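Heavy metal cation tricomponent efflux pump ZneA(CzcA-like) (Cupriavidus metallidurans, PDB 4K0J) probably exports zinc ions from the cell in exchange for protons, as the inner-membrane pump of a three-component RND heavy-metal efflux system. Local coordinates at residues 365-376 against 470-478; 377-388 against 459-470. One frame throughout, in Å; residues are numbered along the deposited sequence.

Contact 1: 365-376 against 470-478; sequences TIPLSLLMAFIL and FALFGALLV
S369 and A471 mark the closest backbone approach of helices 365-376 and 470-478, their CA atoms 4.9 Å apart, where small residues bring the two helices together. S369 and A373 on one helix face A471, G474 and A475 on the other, and the segment axes pass within 8.0 Å at 130° between their directions. The methyl of A373 rests on the A471 backbone and on its CB, with A373 CB 3.8 Å from A471 CB. One turn earlier, S369 lays CB against the carbonyl oxygen of A471. Its hydroxyl, beside the backbone N at chi1 -60°, turns back along its own helix and donates to T365 O, with OG 3.0 Å from that oxygen and above the carbonyl plane. T365 O thus serves both the hydroxyl and the backbone N-H of S369, and this buried hydroxyl is satisfied within its own helix.

Larger side chains flank this seam. M372 bends at chi3 (40°) and lays its terminal methyl over the bare G474 backbone, and the same CE meets V478 CG2 at 3.6 Å. The other V478 branch, CG1, slides past T365, touching both OG1 and CG2; F20 and V23 of helix 13-31 close over V478 and M372.

Whereas the buried seam is close backbone packing, the F470 end rests mainly on side chains. L376, on the surface, places CB over one face of the F470 ring, 3.8 Å from its centroid, as a CH-pi contact, while its CD1 touches F470 CB and CG. The whole is a small-residue helix-helix crossing between two predicted membrane-spanning helices, an arrangement common in polytopic membrane proteins and here part of the transmembrane domain of an RND permease.

Contact 2: 377-388 against 459-470; sequences MHHFKIPANLLS and KLFSPMAFAVGF
This is a mainly apolar contact between two helix-breaking turns at one end of the membrane domain: the link from helix 365-379 to helix 386-389, and the break between helices 455-460 and 463-479. I382 crosses F466 at about a right angle on the first turns of helix 463-479, its CD1 3.5 Å from F466 CG and also at the edge of the F470 ring, near the ring plane. M377 CG reaches that edge too, and with chi2 extended (-172°) SD is carried on to 3.7 Å from A467 CB. F380 meets F466 obliquely, with ring planes at 32°.

Within this link, strand 384-385 pairs in parallel with strand 36-37, so the link is bonded to the chain just after helix 13-31, the first predicted transmembrane helix of this RND permease. N385 lies against the P463 ring, with ND2 3.4 Å from P463 CG. The same ND2 gives two weak, bent hydrogen bonds to the carbonyl oxygens of K459 and L460, just before the break. At S388, CB packs 3.5 Å from M464 CB, and the M464 methyl curls back toward the S388 carbonyl oxygen. The ammonium group of K459 extends from the contact to a salt bridge with D44.

In the fold
Contacts 1 and 2 are successive parts of one interface, with centres about 13 Å apart, and both draw on helices 365-379 and 463-479. Along the chain, contact 2 is nested inside the loop closed by contact 1. F470 belongs to both, its ring approached from a different side in each. A373 CB also lies 3.9 Å from A467 O, carrying the packing across the boundary. From the helix crossing at 365-376 and 470-478, the interface thus continues into the turns of 377-388 and 459-470, with contact 2 nearer the centre of the chain, its centre about 18 Å away against 31 Å for contact 1.

Contact 1: 365-376 against 470-478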
loop_
_atom_site.group_PDB
_atom_site.type_symbol
_atom_site.label_atom_id
_atom_site.label_comp_id
_atom_site.label_asym_id
_atom_site.label_seq_id
_atom_site.Cartn_x
_atom_site.Cartn_y
_atom_site.Cartn_z
ATOM N N THR C 365 -39.808 -14.864 -12.483
ATOM C CA THR C 365 -39.234 -14.048 -11.427
ATOM C C THR C 365 -37.847 -14.595 -11.089
ATOM O O THR C 365 -36.909 -13.835 -10.832
ATOM C CB THR C 365 -40.118 -14.058 -10.169
ATOM O OG1 THR C 365 -41.397 -13.491 -10.479
ATOM C CG2 THR C 365 -39.471 -13.254 -9.054
ATOM N N ILE C 366 -37.727 -15.919 -11.110
ATOM C CA ILE C 366 -36.465 -16.600 -10.826
ATOM C C ILE C 366 -35.309 -16.164 -11.737
ATOM O O ILE C 366 -34.255 -15.776 -11.238
ATOM C CB ILE C 366 -36.625 -18.144 -10.853
ATOM C CG1 ILE C 366 -37.628 -18.595 -9.790
ATOM C CG2 ILE C 366 -35.279 -18.827 -10.651
ATOM C CD1 ILE C 366 -38.032 -20.045 -9.902
ATOM N N PRO C 367 -35.493 -16.215 -13.072
ATOM C CA PRO C 367 -34.370 -15.761 -13.900
ATOM C C PRO C 367 -34.179 -14.249 -13.830
ATOM O O PRO C 367 -33.054 -13.763 -13.959
ATOM C CB PRO C 367 -34.793 -16.172 -15.313
ATOM C CG PRO C 367 -36.273 -16.176 -15.271
ATOM C CD PRO C 367 -36.627 -16.670 -13.900
ATOM N N LEU C 368 -35.270 -13.519 -13.627
ATOM C CA LEU C 368 -35.203 -12.068 -13.523
ATOM C C LEU C 368 -34.387 -11.646 -12.311
ATOM O O LEU C 368 -33.464 -10.842 -12.426
ATOM C CB LEU C 368 -36.606 -11.464 -13.450
ATOM C CG LEU C 368 -37.162 -10.840 -14.734
ATOM C CD1 LEU C 368 -36.987 -11.772 -15.923
ATOM C CD2 LEU C 368 -38.625 -10.480 -14.553
ATOM N N SER C 369 -34.728 -12.197 -11.151
ATOM C CA SER C 369 -34.021 -11.876 -9.916
ATOM C C SER C 369 -32.550 -12.276 -9.985
ATOM O O SER C 369 -31.675 -11.540 -9.532
ATOM C CB SER C 369 -34.696 -12.556 -8.725
ATOM O OG SER C 369 -36.035 -12.119 -8.590
ATOM N N LEU C 370 -32.289 -13.444 -10.558
ATOM C CA LEU C 370 -30.925 -13.934 -10.713
ATOM C C LEU C 370 -30.071 -12.954 -11.517
ATOM O O LEU C 370 -28.963 -12.605 -11.109
ATOM C CB LEU C 370 -30.924 -15.317 -11.368
ATOM C CG LEU C 370 -30.938 -16.529 -10.430
ATOM C CD1 LEU C 370 -31.861 -16.312 -9.234
ATOM C CD2 LEU C 370 -31.327 -17.794 -11.192
ATOM N N LEU C 371 -30.598 -12.505 -12.652
ATOM C CA LEU C 371 -29.921 -11.494 -13.454
ATOM C C LEU C 371 -29.843 -10.172 -12.704
ATOM O O LEU C 371 -28.914 -9.385 -12.894
ATOM C CB LEU C 371 -30.649 -11.295 -14.780
ATOM C CG LEU C 371 -30.589 -12.529 -15.674
ATOM C CD1 LEU C 371 -31.266 -12.277 -17.010
ATOM C CD2 LEU C 371 -29.139 -12.944 -15.866
ATOM N N MET C 372 -30.826 -9.939 -11.842
ATOM C CA MET C 372 -30.912 -8.700 -11.091
ATOM C C MET C 372 -30.062 -8.778 -9.829
ATOM O O MET C 372 -29.903 -7.790 -9.113
ATOM C CB MET C 372 -32.370 -8.421 -10.737
ATOM C CG MET C 372 -32.698 -6.969 -10.467
ATOM S SD MET C 372 -34.412 -6.633 -10.903
ATOM C CE MET C 372 -35.209 -8.117 -10.299
ATOM N N ALA C 373 -29.516 -9.961 -9.563
ATOM C CA ALA C 373 -28.640 -10.157 -8.414
ATOM C C ALA C 373 -27.184 -10.232 -8.858
ATOM O O ALA C 373 -26.278 -9.873 -8.106
ATOM C CB ALA C 373 -29.030 -11.410 -7.652
ATOM N N PHE C 374 -26.968 -10.701 -10.084
ATOM C CA PHE C 374 -25.628 -10.784 -10.655
ATOM C C PHE C 374 -24.997 -9.403 -10.749
ATOM O O PHE C 374 -23.836 -9.213 -10.385
ATOM C CB PHE C 374 -25.679 -11.416 -12.046
ATOM C CG PHE C 374 -26.075 -12.862 -12.040
ATOM C CD1 PHE C 374 -26.671 -13.436 -13.148
ATOM C CD2 PHE C 374 -25.850 -13.650 -10.923
ATOM C CE1 PHE C 374 -27.033 -14.769 -13.141
ATOM C CE2 PHE C 374 -26.209 -14.979 -10.912
ATOM C CZ PHE C 374 -26.801 -15.540 -12.020
ATOM N N ILE C 375 -25.779 -8.448 -11.242
ATOM C CA ILE C 375 -25.335 -7.065 -11.389
ATOM C C ILE C 375 -24.823 -6.485 -10.069
ATOM O O ILE C 375 -23.761 -5.858 -10.025
ATOM C CB ILE C 375 -26.463 -6.174 -11.975
ATOM C CG1 ILE C 375 -26.135 -4.691 -11.790
ATOM C CG2 ILE C 375 -27.805 -6.508 -11.339
ATOM C CD1 ILE C 375 -27.157 -3.761 -12.402
ATOM N N LEU C 376 -25.571 -6.716 -8.994
ATOM C CA LEU C 376 -25.187 -6.219 -7.681
ATOM C C LEU C 376 -23.953 -6.941 -7.148
ATOM O O LEU C 376 -23.200 -6.392 -6.342
ATOM C CB LEU C 376 -26.352 -6.344 -6.701
ATOM C CG LEU C 376 -27.609 -5.597 -7.143
ATOM C CD1 LEU C 376 -28.646 -5.589 -6.034
ATOM C CD2 LEU C 376 -27.267 -4.181 -7.573
ATOM N N PHE C 470 -29.751 -9.702 -2.489
ATOM C CA PHE C 470 -30.025 -8.963 -3.715
ATOM C C PHE C 470 -31.200 -9.564 -4.475
ATOM O O PHE C 470 -32.121 -8.849 -4.865
ATOM C CB PHE C 470 -28.788 -8.949 -4.616
ATOM C CG PHE C 470 -27.544 -8.470 -3.930
ATOM C CD1 PHE C 470 -27.607 -7.486 -2.959
ATOM C CD2 PHE C 470 -26.311 -9.012 -4.254
ATOM C CE1 PHE C 470 -26.463 -7.051 -2.325
ATOM C CE2 PHE C 470 -25.161 -8.582 -3.625
ATOM C CZ PHE C 470 -25.234 -7.601 -2.660
ATOM N N ALA C 471 -31.163 -10.878 -4.678
ATOM C CA ALA C 471 -32.222 -11.564 -5.408
ATOM C C ALA C 471 -33.556 -11.458 -4.683
ATOM O O ALA C 471 -34.611 -11.498 -5.310
ATOM C CB ALA C 471 -31.863 -13.014 -5.630
ATOM N N LEU C 472 -33.503 -11.327 -3.361
ATOM C CA LEU C 472 -34.710 -11.219 -2.554
ATOM C C LEU C 472 -35.319 -9.850 -2.776
ATOM O O LEU C 472 -36.525 -9.722 -3.001
ATOM C CB LEU C 472 -34.386 -11.413 -1.073
ATOM C CG LEU C 472 -35.439 -12.103 -0.206
ATOM C CD1 LEU C 472 -36.676 -11.237 -0.060
ATOM C CD2 LEU C 472 -35.795 -13.460 -0.786
ATOM N N PHE C 473 -34.476 -8.823 -2.714
ATOM C CA PHE C 473 -34.935 -7.468 -2.981
ATOM C C PHE C 473 -35.451 -7.354 -4.412
ATOM O O PHE C 473 -36.345 -6.558 -4.700
ATOM C CB PHE C 473 -33.820 -6.455 -2.734
ATOM C CG PHE C 473 -34.251 -5.032 -2.933
ATOM C CD1 PHE C 473 -35.099 -4.419 -2.024
ATOM C CD2 PHE C 473 -33.812 -4.310 -4.029
ATOM C CE1 PHE C 473 -35.503 -3.108 -2.204
ATOM C CE2 PHE C 473 -34.211 -2.998 -4.214
ATOM C CZ PHE C 473 -35.057 -2.397 -3.301
ATOM N N GLY C 474 -34.884 -8.160 -5.303
ATOM C CA GLY C 474 -35.334 -8.211 -6.679
ATOM C C GLY C 474 -36.694 -8.870 -6.787
ATOM O O GLY C 474 -37.524 -8.465 -7.595
ATOM N N ALA C 475 -36.919 -9.889 -5.965
ATOM C CA ALA C 475 -38.200 -10.584 -5.930
ATOM C C ALA C 475 -39.273 -9.630 -5.432
ATOM O O ALA C 475 -40.403 -9.628 -5.928
ATOM C CB ALA C 475 -38.116 -11.800 -5.027
ATOM N N LEU C 476 -38.905 -8.823 -4.442
ATOM C CA LEU C 476 -39.772 -7.765 -3.948
ATOM C C LEU C 476 -40.092 -6.775 -5.064
ATOM O O LEU C 476 -41.253 -6.470 -5.326
ATOM C CB LEU C 476 -39.097 -7.036 -2.787
ATOM C CG LEU C 476 -39.773 -5.750 -2.314
ATOM C CD1 LEU C 476 -41.158 -6.050 -1.760
ATOM C CD2 LEU C 476 -38.911 -5.038 -1.283
ATOM N N LEU C 477 -39.046 -6.292 -5.725
ATOM C CA LEU C 477 -39.175 -5.290 -6.777
ATOM C C LEU C 477 -39.872 -5.831 -8.031
ATOM O O LEU C 477 -40.226 -5.067 -8.927
ATOM C CB LEU C 477 -37.791 -4.740 -7.139
ATOM C CG LEU C 477 -37.709 -3.426 -7.920
ATOM C CD1 LEU C 477 -38.161 -2.261 -7.051
ATOM C CD2 LEU C 477 -36.299 -3.196 -8.445
ATOM N N VAL C 478 -40.065 -7.145 -8.095
ATOM C CA VAL C 478 -40.727 -7.763 -9.243
ATOM C C VAL C 478 -42.188 -8.069 -8.946
ATOM O O VAL C 478 -43.071 -7.752 -9.740
ATOM C CB VAL C 478 -40.016 -9.067 -9.679
ATOM C CG1 VAL C 478 -40.959 -9.966 -10.469
ATOM C CG2 VAL C 478 -38.775 -8.749 -10.493
#

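Contact 2: 377-388 against 459-470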
loop_
_atom_site.group_PDB
_atom_site.type_symbol
_atom_site.label_atom_id
_atom_site.label_comp_id
_atom_site.label_asym_id
_atom_site.label_seq_id
_atom_site.Cartn_x
_atom_site.Cartn_y
_atom_site.Cartn_z
ATOM N N MET C 377 -23.749 -8.173 -7.601
ATOM C CA MET C 377 -22.554 -8.918 -7.240
ATOM C C MET C 377 -21.429 -8.550 -8.188
ATOM O O MET C 377 -20.256 -8.719 -7.870
ATOM C CB MET C 377 -22.811 -10.420 -7.285
ATOM C CG MET C 377 -23.807 -10.902 -6.246
ATOM S SD MET C 377 -23.894 -12.696 -6.182
ATOM C CE MET C 377 -24.064 -13.072 -7.924
ATOM N N HIS C 378 -21.798 -8.040 -9.356
ATOM C CA HIS C 378 -20.817 -7.610 -10.341
ATOM C C HIS C 378 -20.156 -6.308 -9.905
ATOM O O HIS C 378 -18.960 -6.108 -10.120
ATOM C CB HIS C 378 -21.475 -7.433 -11.713
ATOM C CG HIS C 378 -20.518 -7.051 -12.800
ATOM N ND1 HIS C 378 -20.091 -5.756 -12.996
ATOM C CD2 HIS C 378 -19.910 -7.796 -13.754
ATOM C CE1 HIS C 378 -19.258 -5.718 -14.021
ATOM N NE2 HIS C 378 -19.132 -6.944 -14.499
ATOM N N HIS C 379 -20.938 -5.425 -9.290
ATOM C CA HIS C 379 -20.430 -4.116 -8.897
ATOM C C HIS C 379 -19.889 -4.080 -7.468
ATOM O O HIS C 379 -19.111 -3.194 -7.121
ATOM C CB HIS C 379 -21.488 -3.035 -9.117
ATOM C CG HIS C 379 -21.810 -2.798 -10.560
ATOM N ND1 HIS C 379 -20.959 -2.123 -11.409
ATOM C CD2 HIS C 379 -22.884 -3.153 -11.304
ATOM C CE1 HIS C 379 -21.497 -2.070 -12.616
ATOM N NE2 HIS C 379 -22.665 -2.686 -12.579
ATOM N N PHE C 380 -20.300 -5.039 -6.644
ATOM C CA PHE C 380 -19.705 -5.198 -5.319
ATOM C C PHE C 380 -18.517 -6.157 -5.425
ATOM O O PHE C 380 -17.830 -6.428 -4.440
ATOM C CB PHE C 380 -20.739 -5.713 -4.309
ATOM C CG PHE C 380 -20.375 -5.449 -2.864
ATOM C CD1 PHE C 380 -20.722 -4.253 -2.257
ATOM C CD2 PHE C 380 -19.699 -6.400 -2.112
ATOM C CE1 PHE C 380 -20.394 -4.008 -0.931
ATOM C CE2 PHE C 380 -19.368 -6.159 -0.787
ATOM C CZ PHE C 380 -19.717 -4.964 -0.197
ATOM N N LYS C 381 -18.293 -6.658 -6.639
ATOM C CA LYS C 381 -17.185 -7.565 -6.943
ATOM C C LYS C 381 -17.296 -8.911 -6.223
ATOM O O LYS C 381 -16.296 -9.590 -5.995
ATOM C CB LYS C 381 -15.837 -6.898 -6.648
ATOM C CG LYS C 381 -15.632 -5.568 -7.351
ATOM C CD LYS C 381 -15.829 -5.706 -8.848
ATOM C CE LYS C 381 -15.370 -4.459 -9.575
ATOM N NZ LYS C 381 -13.926 -4.199 -9.322
ATOM N N ILE C 382 -18.517 -9.294 -5.873
ATOM C CA ILE C 382 -18.759 -10.564 -5.198
ATOM C C ILE C 382 -18.592 -11.722 -6.174
ATOM O O ILE C 382 -19.107 -11.676 -7.292
ATOM C CB ILE C 382 -20.168 -10.593 -4.569
ATOM C CG1 ILE C 382 -20.280 -9.497 -3.513
ATOM C CG2 ILE C 382 -20.477 -11.954 -3.950
ATOM C CD1 ILE C 382 -21.690 -9.194 -3.109
ATOM N N PRO C 383 -17.856 -12.763 -5.759
ATOM C CA PRO C 383 -17.630 -13.909 -6.645
ATOM C C PRO C 383 -18.885 -14.752 -6.821
ATOM O O PRO C 383 -19.913 -14.482 -6.199
ATOM C CB PRO C 383 -16.565 -14.716 -5.900
ATOM C CG PRO C 383 -16.791 -14.380 -4.465
ATOM C CD PRO C 383 -17.172 -12.926 -4.464
ATOM N N ALA C 384 -18.788 -15.769 -7.670
ATOM C CA ALA C 384 -19.881 -16.706 -7.872
ATOM C C ALA C 384 -19.517 -18.076 -7.306
ATOM O O ALA C 384 -19.226 -19.010 -8.052
ATOM C CB ALA C 384 -20.218 -16.807 -9.344
ATOM N N ASN C 385 -19.517 -18.179 -5.980
ATOM C CA ASN C 385 -19.341 -19.458 -5.306
ATOM C C ASN C 385 -20.366 -20.488 -5.763
ATOM O O ASN C 385 -21.556 -20.364 -5.484
ATOM C CB ASN C 385 -19.451 -19.281 -3.792
ATOM C CG ASN C 385 -18.107 -19.136 -3.119
ATOM O OD1 ASN C 385 -17.071 -19.032 -3.778
ATOM N ND2 ASN C 385 -18.116 -19.121 -1.792
ATOM N N LEU C 386 -19.899 -21.509 -6.464
ATOM C CA LEU C 386 -20.778 -22.565 -6.924
ATOM C C LEU C 386 -21.266 -23.408 -5.754
ATOM O O LEU C 386 -22.386 -23.910 -5.775
ATOM C CB LEU C 386 -20.049 -23.434 -7.943
ATOM C CG LEU C 386 -19.440 -22.643 -9.102
ATOM C CD1 LEU C 386 -18.312 -23.423 -9.754
ATOM C CD2 LEU C 386 -20.506 -22.279 -10.127
ATOM N N LEU C 387 -20.424 -23.558 -4.734
ATOM C CA LEU C 387 -20.778 -24.340 -3.550
ATOM C C LEU C 387 -21.966 -23.746 -2.806
ATOM O O LEU C 387 -22.746 -24.473 -2.191
ATOM C CB LEU C 387 -19.592 -24.450 -2.591
ATOM C CG LEU C 387 -18.454 -25.395 -2.972
ATOM C CD1 LEU C 387 -17.493 -25.585 -1.803
ATOM C CD2 LEU C 387 -18.999 -26.733 -3.455
ATOM N N SER C 388 -22.099 -22.424 -2.857
ATOM C CA SER C 388 -23.166 -21.745 -2.130
ATOM C C SER C 388 -24.331 -21.333 -3.034
ATOM O O SER C 388 -25.460 -21.188 -2.568
ATOM C CB SER C 388 -22.615 -20.539 -1.361
ATOM O OG SER C 388 -22.255 -19.487 -2.239
ATOM N N LYS C 459 -15.948 -17.342 4.507
ATOM C CA LYS C 459 -15.520 -17.497 3.113
ATOM C C LYS C 459 -16.373 -18.531 2.380
ATOM O O LYS C 459 -16.683 -18.375 1.198
ATOM C CB LYS C 459 -14.047 -17.900 3.037
ATOM C CG LYS C 459 -13.084 -16.875 3.608
ATOM C CD LYS C 459 -11.804 -17.540 4.095
ATOM C CE LYS C 459 -11.034 -16.626 5.035
ATOM N NZ LYS C 459 -9.978 -17.353 5.793
ATOM N N LEU C 460 -16.761 -19.580 3.095
ATOM C CA LEU C 460 -17.596 -20.620 2.518
ATOM C C LEU C 460 -19.019 -20.123 2.219
ATOM O O LEU C 460 -19.518 -20.285 1.103
ATOM C CB LEU C 460 -17.636 -21.831 3.450
ATOM C CG LEU C 460 -17.954 -23.176 2.798
ATOM C CD1 LEU C 460 -16.953 -23.486 1.693
ATOM C CD2 LEU C 460 -17.954 -24.285 3.839
ATOM N N PHE C 461 -19.658 -19.505 3.212
ATOM C CA PHE C 461 -21.067 -19.117 3.110
ATOM C C PHE C 461 -21.294 -17.614 3.122
ATOM O O PHE C 461 -22.089 -17.119 3.915
ATOM C CB PHE C 461 -21.867 -19.728 4.263
ATOM C CG PHE C 461 -22.169 -21.182 4.086
ATOM C CD1 PHE C 461 -21.255 -22.147 4.472
ATOM C CD2 PHE C 461 -23.370 -21.586 3.532
ATOM C CE1 PHE C 461 -21.533 -23.487 4.306
ATOM C CE2 PHE C 461 -23.655 -22.924 3.364
ATOM C CZ PHE C 461 -22.735 -23.876 3.750
ATOM N N SER C 462 -20.604 -16.887 2.253
ATOM C CA SER C 462 -20.801 -15.438 2.155
ATOM C C SER C 462 -21.448 -14.977 0.845
ATOM O O SER C 462 -22.380 -14.171 0.881
ATOM C CB SER C 462 -19.500 -14.669 2.411
ATOM O OG SER C 462 -19.678 -13.283 2.179
ATOM N N PRO C 463 -20.958 -15.468 -0.313
ATOM C CA PRO C 463 -21.618 -15.077 -1.563
ATOM C C PRO C 463 -23.083 -15.477 -1.592
ATOM O O PRO C 463 -23.877 -14.809 -2.251
ATOM C CB PRO C 463 -20.847 -15.863 -2.622
ATOM C CG PRO C 463 -19.500 -16.037 -2.037
ATOM C CD PRO C 463 -19.735 -16.250 -0.576
ATOM N N MET C 464 -23.436 -16.549 -0.890
ATOM C CA MET C 464 -24.834 -16.951 -0.800
ATOM C C MET C 464 -25.672 -15.884 -0.110
ATOM O O MET C 464 -26.776 -15.583 -0.545
ATOM C CB MET C 464 -24.984 -18.266 -0.043
ATOM C CG MET C 464 -26.437 -18.665 0.161
ATOM S SD MET C 464 -26.629 -19.936 1.410
ATOM C CE MET C 464 -25.528 -21.189 0.759
ATOM N N ALA C 465 -25.143 -15.326 0.974
ATOM C CA ALA C 465 -25.868 -14.330 1.752
ATOM C C ALA C 465 -26.192 -13.115 0.896
ATOM O O ALA C 465 -27.318 -12.612 0.905
ATOM C CB ALA C 465 -25.059 -13.921 2.965
ATOM N N PHE C 466 -25.200 -12.657 0.143
ATOM C CA PHE C 466 -25.382 -11.503 -0.723
ATOM C C PHE C 466 -26.304 -11.813 -1.893
ATOM O O PHE C 466 -27.246 -11.072 -2.161
ATOM C CB PHE C 466 -24.038 -11.006 -1.239
ATOM C CG PHE C 466 -23.227 -10.283 -0.207
ATOM C CD1 PHE C 466 -23.611 -9.029 0.240
ATOM C CD2 PHE C 466 -22.072 -10.848 0.306
ATOM C CE1 PHE C 466 -22.864 -8.356 1.187
ATOM C CE2 PHE C 466 -21.319 -10.178 1.253
ATOM C CZ PHE C 466 -21.715 -8.931 1.693
ATOM N N ALA C 467 -26.022 -12.911 -2.588
ATOM C CA ALA C 467 -26.821 -13.320 -3.735
ATOM C C ALA C 467 -28.285 -13.416 -3.344
ATOM O O ALA C 467 -29.158 -12.887 -4.028
ATOM C CB ALA C 467 -26.329 -14.652 -4.268
ATOM N N VAL C 468 -28.539 -14.080 -2.224
ATOM C CA VAL C 468 -29.890 -14.231 -1.707
ATOM C C VAL C 468 -30.490 -12.884 -1.329
ATOM O O VAL C 468 -31.651 -12.632 -1.617
ATOM C CB VAL C 468 -29.935 -15.190 -0.498
ATOM C CG1 VAL C 468 -31.250 -15.058 0.248
ATOM C CG2 VAL C 468 -29.724 -16.623 -0.956
ATOM N N GLY C 469 -29.702 -12.017 -0.699
ATOM C CA GLY C 469 -30.188 -10.695 -0.338
ATOM C C GLY C 469 -30.667 -9.910 -1.548
ATOM O O GLY C 469 -31.835 -9.513 -1.637
ATOM N N PHE C 470 -29.751 -9.702 -2.489
ATOM C CA PHE C 470 -30.025 -8.963 -3.715
ATOM C C PHE C 470 -31.200 -9.564 -4.475
ATOM O O PHE C 470 -32.121 -8.849 -4.865
ATOM C CB PHE C 470 -28.788 -8.949 -4.616
ATOM C CG PHE C 470 -27.544 -8.470 -3.930
ATOM C CD1 PHE C 470 -27.607 -7.486 -2.959
ATOM C CD2 PHE C 470 -26.311 -9.012 -4.254
ATOM C CE1 PHE C 470 -26.463 -7.051 -2.325
ATOM C CE2 PHE C 470 -25.161 -8.582 -3.625
ATOM C CZ PHE C 470 -25.234 -7.601 -2.660
#